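PDB 4MNN: glutaredoxin related protein from Sulfolobus solfataricus, which probably acts as a thiol-disulfide oxidoreductase, an atypical protein disulfide oxidoreductase built from thioredoxin-like folds. Local coordinates for residues Lys8-Ala13 / Pro73-Leu78; Gly17-Gln22 / Arg80-Val85. All coordinates share one frame; numbering follows the deposited sequence.

How the contacts relate
Both contacts use helix 71-83 of the N-terminal thioredoxin-like half, contact 1 through its middle and contact 2 through its C-terminal turn. Contact 1 sets that helix against helix 4-11; contact 2 sets it against the chain leading into strand 19-24, the next element after helix 4-11. Their centres lie about 9 Å apart, and L78 joins them, its O 3.7 Å from I19 CG1 and its CD2 4.0 Å from I21 CD1. Both are mainly buried and apolar. Contact 1 has a partly exposed side where Y10 meets N76; contact 2 has partly exposed G17 and D18 at its border, and a water between I19 N and S82 OG.

Contact 1: Lys8-Ala13 / Pro73-Leu78; sequences KEYLNA and PFLNSL
The ring of Y10 has the amide oxygen of N76 at its edge, near the ring plane: OD1 lies 3.0 Å from CE2. The amide plane of N76 is turned 48° from the ring, and on its other branch ND2 makes a weak hydrogen bond to E119 of helix 114-127, so this amide stands between Y10 and a third helix. L75 CB approaches the same ring obliquely, 4.3 Å from its centroid and 29° off the normal, an off-centre CH-pi contact that falls nearest CG and CD2. Farther along L75, CD1 reaches Y10 CD1 at 4.1 Å, and the two side chains cross at about a right angle. Y10 CB points toward helix 71-83, and CG stands beside the backbone N, anti to the carbonyl carbon. An alanine in place of Y10 would probably leave L75 CB without its CH-pi partner and open a gap beside N76 OD1.

Helix 4-11 here packs against helix 71-83 within the N-terminal thioredoxin-like unit, and strand 49-54 lies beneath the latter helix, touched by F74 and L78. One face of the F74 ring takes L78 CD1, 4.2 Å above the plane and displaced toward the rim. Toward this interior the contact becomes wholly aliphatic. L11 CD1 meets L75 CD2 at 4.0 Å and also borders L78, while L11 CD2 rests 4.0 Å from L78 CB. F33 of helix 27-33 touches both L11 and L75, extending the apolar cluster.

Contact 2: Gly17-Gln22 / Arg80-Val85; sequences GDITIQ and RISNNV
I19 and I81 meet with their side chains crossed at about a right angle. The tip methyl CD1 of I19 presses on the branch methyl CG2 of I81 at 3.4 Å, tighter than usual van der Waals contact, and also lies 3.8 Å from I81 CB. Closer to the strand backbone, I19 CG1 sits against S82 CB at 3.6 Å, so this one side chain packs on two successive residues of the helix. In the conformer described, S82 OG is anti to its own backbone N (chi1 -173°) and passes 3.7 Å from G17 CA. The helix ends in a Schellman motif, with V85 N bonded to R80 O and N84, of positive phi, as the C-prime residue. This final turn packs where the chain enters strand 19-24 of the thioredoxin-like sheet. R54 joins the two sides from outside, pairing with the D18 carboxylate and bonding to I81 O. A water accepts from I19 N at 2.9 Å and, in the same S82 conformer, hydrogen-bonds OG of S82 at 3.1 Å. No hydrogen bond joins the segments directly; carbon packing holds them, and their polar groups are probably tied through R54 and, in this S82 conformer, the water.

Contact 1: Lys8-Ala13 / Pro73-Leu78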
# COMPACT_ATOMS: atom_id res chain seq x y z
N LYS A 8 -10.12 14.98 1.46
CA LYS A 8 -11.52 15.09 1.87
C LYS A 8 -12.45 14.41 0.88
O LYS A 8 -13.38 13.68 1.25
CB LYS A 8 -11.94 16.56 2.01
CG LYS A 8 -13.39 16.72 2.49
CD LYS A 8 -13.80 18.18 2.62
CE LYS A 8 -15.14 18.29 3.36
NZ LYS A 8 -15.38 19.64 3.98
N GLU A 9 -12.23 14.68 -0.40
CA GLU A 9 -13.11 14.13 -1.40
C GLU A 9 -13.14 12.62 -1.41
O GLU A 9 -14.18 12.01 -1.66
CB GLU A 9 -12.76 14.69 -2.76
CG GLU A 9 -13.19 16.16 -2.91
CD GLU A 9 -14.69 16.34 -2.76
OE1 GLU A 9 -15.12 17.10 -1.86
OE2 GLU A 9 -15.44 15.71 -3.54
N TYR A 10 -12.00 12.02 -1.09
CA TYR A 10 -11.95 10.56 -1.06
C TYR A 10 -12.38 9.97 0.26
O TYR A 10 -13.06 8.96 0.28
CB TYR A 10 -10.54 10.05 -1.35
CG TYR A 10 -10.23 9.95 -2.82
CD1 TYR A 10 -9.91 11.07 -3.56
CD2 TYR A 10 -10.30 8.71 -3.48
CE1 TYR A 10 -9.68 10.99 -4.93
CE2 TYR A 10 -10.07 8.62 -4.85
CZ TYR A 10 -9.76 9.76 -5.57
OH TYR A 10 -9.54 9.68 -6.93
N LEU A 11 -12.01 10.62 1.35
CA LEU A 11 -12.26 10.04 2.66
C LEU A 11 -13.44 10.50 3.48
O LEU A 11 -13.91 9.75 4.35
CB LEU A 11 -10.99 10.17 3.48
CG LEU A 11 -9.74 9.63 2.78
CD1 LEU A 11 -8.57 9.67 3.75
CD2 LEU A 11 -9.97 8.20 2.26
N ASN A 12 -13.92 11.70 3.22
CA ASN A 12 -15.03 12.21 4.01
C ASN A 12 -16.22 11.25 4.09
O ASN A 12 -16.83 11.16 5.13
CB ASN A 12 -15.48 13.59 3.52
CG ASN A 12 -16.44 14.26 4.49
OD1 ASN A 12 -16.27 14.17 5.72
ND2 ASN A 12 -17.45 14.94 3.96
N ALA A 13 -16.53 10.54 3.01
CA ALA A 13 -17.68 9.63 3.04
C ALA A 13 -17.40 8.39 3.89
O ALA A 13 -18.19 8.03 4.79
CB ALA A 13 -18.05 9.21 1.62
N PRO A 73 -3.62 5.97 -5.85
CA PRO A 73 -3.90 4.55 -5.62
C PRO A 73 -4.08 4.29 -4.12
O PRO A 73 -4.91 3.50 -3.71
CB PRO A 73 -2.65 3.84 -6.13
CG PRO A 73 -2.09 4.77 -7.11
CD PRO A 73 -2.39 6.16 -6.64
N PHE A 74 -3.30 4.98 -3.29
CA PHE A 74 -3.37 4.78 -1.84
C PHE A 74 -4.76 5.19 -1.31
O PHE A 74 -5.41 4.43 -0.59
CB PHE A 74 -2.25 5.59 -1.16
CG PHE A 74 -2.30 5.56 0.34
CD1 PHE A 74 -1.96 4.40 1.04
CD2 PHE A 74 -2.69 6.69 1.05
CE1 PHE A 74 -2.01 4.38 2.46
CE2 PHE A 74 -2.75 6.66 2.47
CZ PHE A 74 -2.40 5.50 3.16
N LEU A 75 -5.23 6.37 -1.69
CA LEU A 75 -6.55 6.83 -1.28
C LEU A 75 -7.63 5.90 -1.82
O LEU A 75 -8.60 5.61 -1.14
CB LEU A 75 -6.83 8.26 -1.79
CG LEU A 75 -5.99 9.32 -1.09
CD1 LEU A 75 -6.21 10.64 -1.76
CD2 LEU A 75 -6.34 9.35 0.40
N ASN A 76 -7.47 5.45 -3.06
CA ASN A 76 -8.44 4.53 -3.62
C ASN A 76 -8.52 3.25 -2.81
O ASN A 76 -9.60 2.65 -2.65
CB ASN A 76 -8.06 4.14 -5.04
CG ASN A 76 -8.92 4.80 -6.08
OD1 ASN A 76 -9.25 5.96 -5.96
ND2 ASN A 76 -9.24 4.06 -7.13
N SER A 77 -7.38 2.77 -2.33
CA SER A 77 -7.40 1.53 -1.58
C SER A 77 -8.14 1.73 -0.29
O SER A 77 -8.81 0.82 0.19
CB SER A 77 -5.99 0.99 -1.28
OG SER A 77 -5.28 1.79 -0.34
N LEU A 78 -7.99 2.89 0.33
CA LEU A 78 -8.70 3.12 1.60
C LEU A 78 -10.22 3.00 1.40
O LEU A 78 -10.93 2.39 2.20
CB LEU A 78 -8.36 4.52 2.11
CG LEU A 78 -7.24 4.68 3.17
CD1 LEU A 78 -6.25 3.59 3.15
CD2 LEU A 78 -6.60 6.06 3.04

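Contact 2: Gly17-Gln22 / Arg80-Val85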
# COMPACT_ATOMS: atom_id res chain seq x y z
N GLY A 17 -16.89 4.10 8.18
CA GLY A 17 -16.23 2.80 8.28
C GLY A 17 -15.29 2.67 9.47
O GLY A 17 -15.39 3.45 10.42
N ASP A 18 -14.37 1.71 9.43
CA ASP A 18 -13.43 1.50 10.52
C ASP A 18 -12.01 1.27 9.97
O ASP A 18 -11.24 0.44 10.49
CB ASP A 18 -13.85 0.32 11.38
CG ASP A 18 -13.67 -1.00 10.68
OD1 ASP A 18 -13.73 -1.00 9.43
OD2 ASP A 18 -13.49 -2.03 11.38
N ILE A 19 -11.68 1.99 8.90
CA ILE A 19 -10.33 1.90 8.35
C ILE A 19 -9.46 2.54 9.43
O ILE A 19 -9.86 3.53 10.08
CB ILE A 19 -10.21 2.72 7.04
CG1 ILE A 19 -10.42 1.82 5.82
CG2 ILE A 19 -8.82 3.37 6.95
CD1 ILE A 19 -9.22 0.93 5.47
N THR A 20 -8.29 1.95 9.67
CA THR A 20 -7.36 2.51 10.65
C THR A 20 -5.98 2.55 9.99
O THR A 20 -5.57 1.55 9.40
CB THR A 20 -7.23 1.65 11.91
OG1 THR A 20 -8.49 1.62 12.61
CG2 THR A 20 -6.18 2.25 12.86
N ILE A 21 -5.30 3.69 10.07
CA ILE A 21 -3.96 3.84 9.50
C ILE A 21 -2.96 3.96 10.63
O ILE A 21 -3.20 4.73 11.56
CB ILE A 21 -3.88 5.13 8.65
CG1 ILE A 21 -4.60 4.93 7.32
CG2 ILE A 21 -2.43 5.58 8.46
CD1 ILE A 21 -4.78 6.22 6.56
N GLN A 22 -1.88 3.18 10.60
CA GLN A 22 -0.84 3.34 11.61
C GLN A 22 0.33 3.91 10.82
O GLN A 22 0.71 3.36 9.79
CB GLN A 22 -0.41 2.02 12.22
CG GLN A 22 -1.54 1.26 12.89
CD GLN A 22 -1.01 0.04 13.61
OE1 GLN A 22 -0.14 -0.65 13.10
NE2 GLN A 22 -1.54 -0.23 14.79
N ARG A 80 -11.84 1.47 -1.09
CA ARG A 80 -12.24 0.11 -1.47
C ARG A 80 -12.27 -0.81 -0.26
O ARG A 80 -13.22 -1.58 -0.08
CB ARG A 80 -11.29 -0.47 -2.53
CG ARG A 80 -11.32 0.21 -3.89
CD ARG A 80 -10.97 -0.81 -5.01
NE ARG A 80 -11.19 -0.19 -6.32
CZ ARG A 80 -10.24 0.42 -7.03
NH1 ARG A 80 -8.99 0.48 -6.58
NH2 ARG A 80 -10.57 1.02 -8.18
N ILE A 81 -11.24 -0.72 0.58
CA ILE A 81 -11.18 -1.55 1.77
C ILE A 81 -12.33 -1.18 2.75
O ILE A 81 -12.99 -2.07 3.30
CB ILE A 81 -9.80 -1.39 2.46
CG1 ILE A 81 -8.73 -2.08 1.61
CG2 ILE A 81 -9.79 -2.03 3.86
CD1 ILE A 81 -7.31 -1.61 1.96
N SER A 82 -12.58 0.11 2.93
CA SER A 82 -13.61 0.53 3.87
C SER A 82 -15.03 0.12 3.43
O SER A 82 -15.89 -0.12 4.27
CB SER A 82 -13.56 2.04 4.07
OG SER A 82 -14.45 2.44 5.10
N ASN A 83 -15.24 0.05 2.12
CA ASN A 83 -16.55 -0.33 1.55
C ASN A 83 -16.59 -1.82 1.19
O ASN A 83 -17.64 -2.36 0.82
CB ASN A 83 -16.83 0.48 0.29
CG ASN A 83 -17.20 1.91 0.59
OD1 ASN A 83 -17.00 2.79 -0.24
ND2 ASN A 83 -17.75 2.16 1.76
N ASN A 84 -15.45 -2.48 1.34
CA ASN A 84 -15.35 -3.91 1.03
C ASN A 84 -15.74 -4.19 -0.42
O ASN A 84 -16.51 -5.12 -0.72
CB ASN A 84 -16.21 -4.74 1.97
CG ASN A 84 -15.98 -6.24 1.80
OD1 ASN A 84 -14.90 -6.65 1.38
ND2 ASN A 84 -16.99 -7.05 2.12
N VAL A 85 -15.21 -3.36 -1.32
CA VAL A 85 -15.45 -3.55 -2.73
C VAL A 85 -14.14 -3.77 -3.49
O VAL A 85 -13.12 -3.17 -3.17
CB VAL A 85 -16.18 -2.36 -3.36
CG1 VAL A 85 -15.27 -1.15 -3.44
CG2 VAL A 85 -16.66 -2.74 -4.75
O HOH W 1 -13.16 4.00 7.41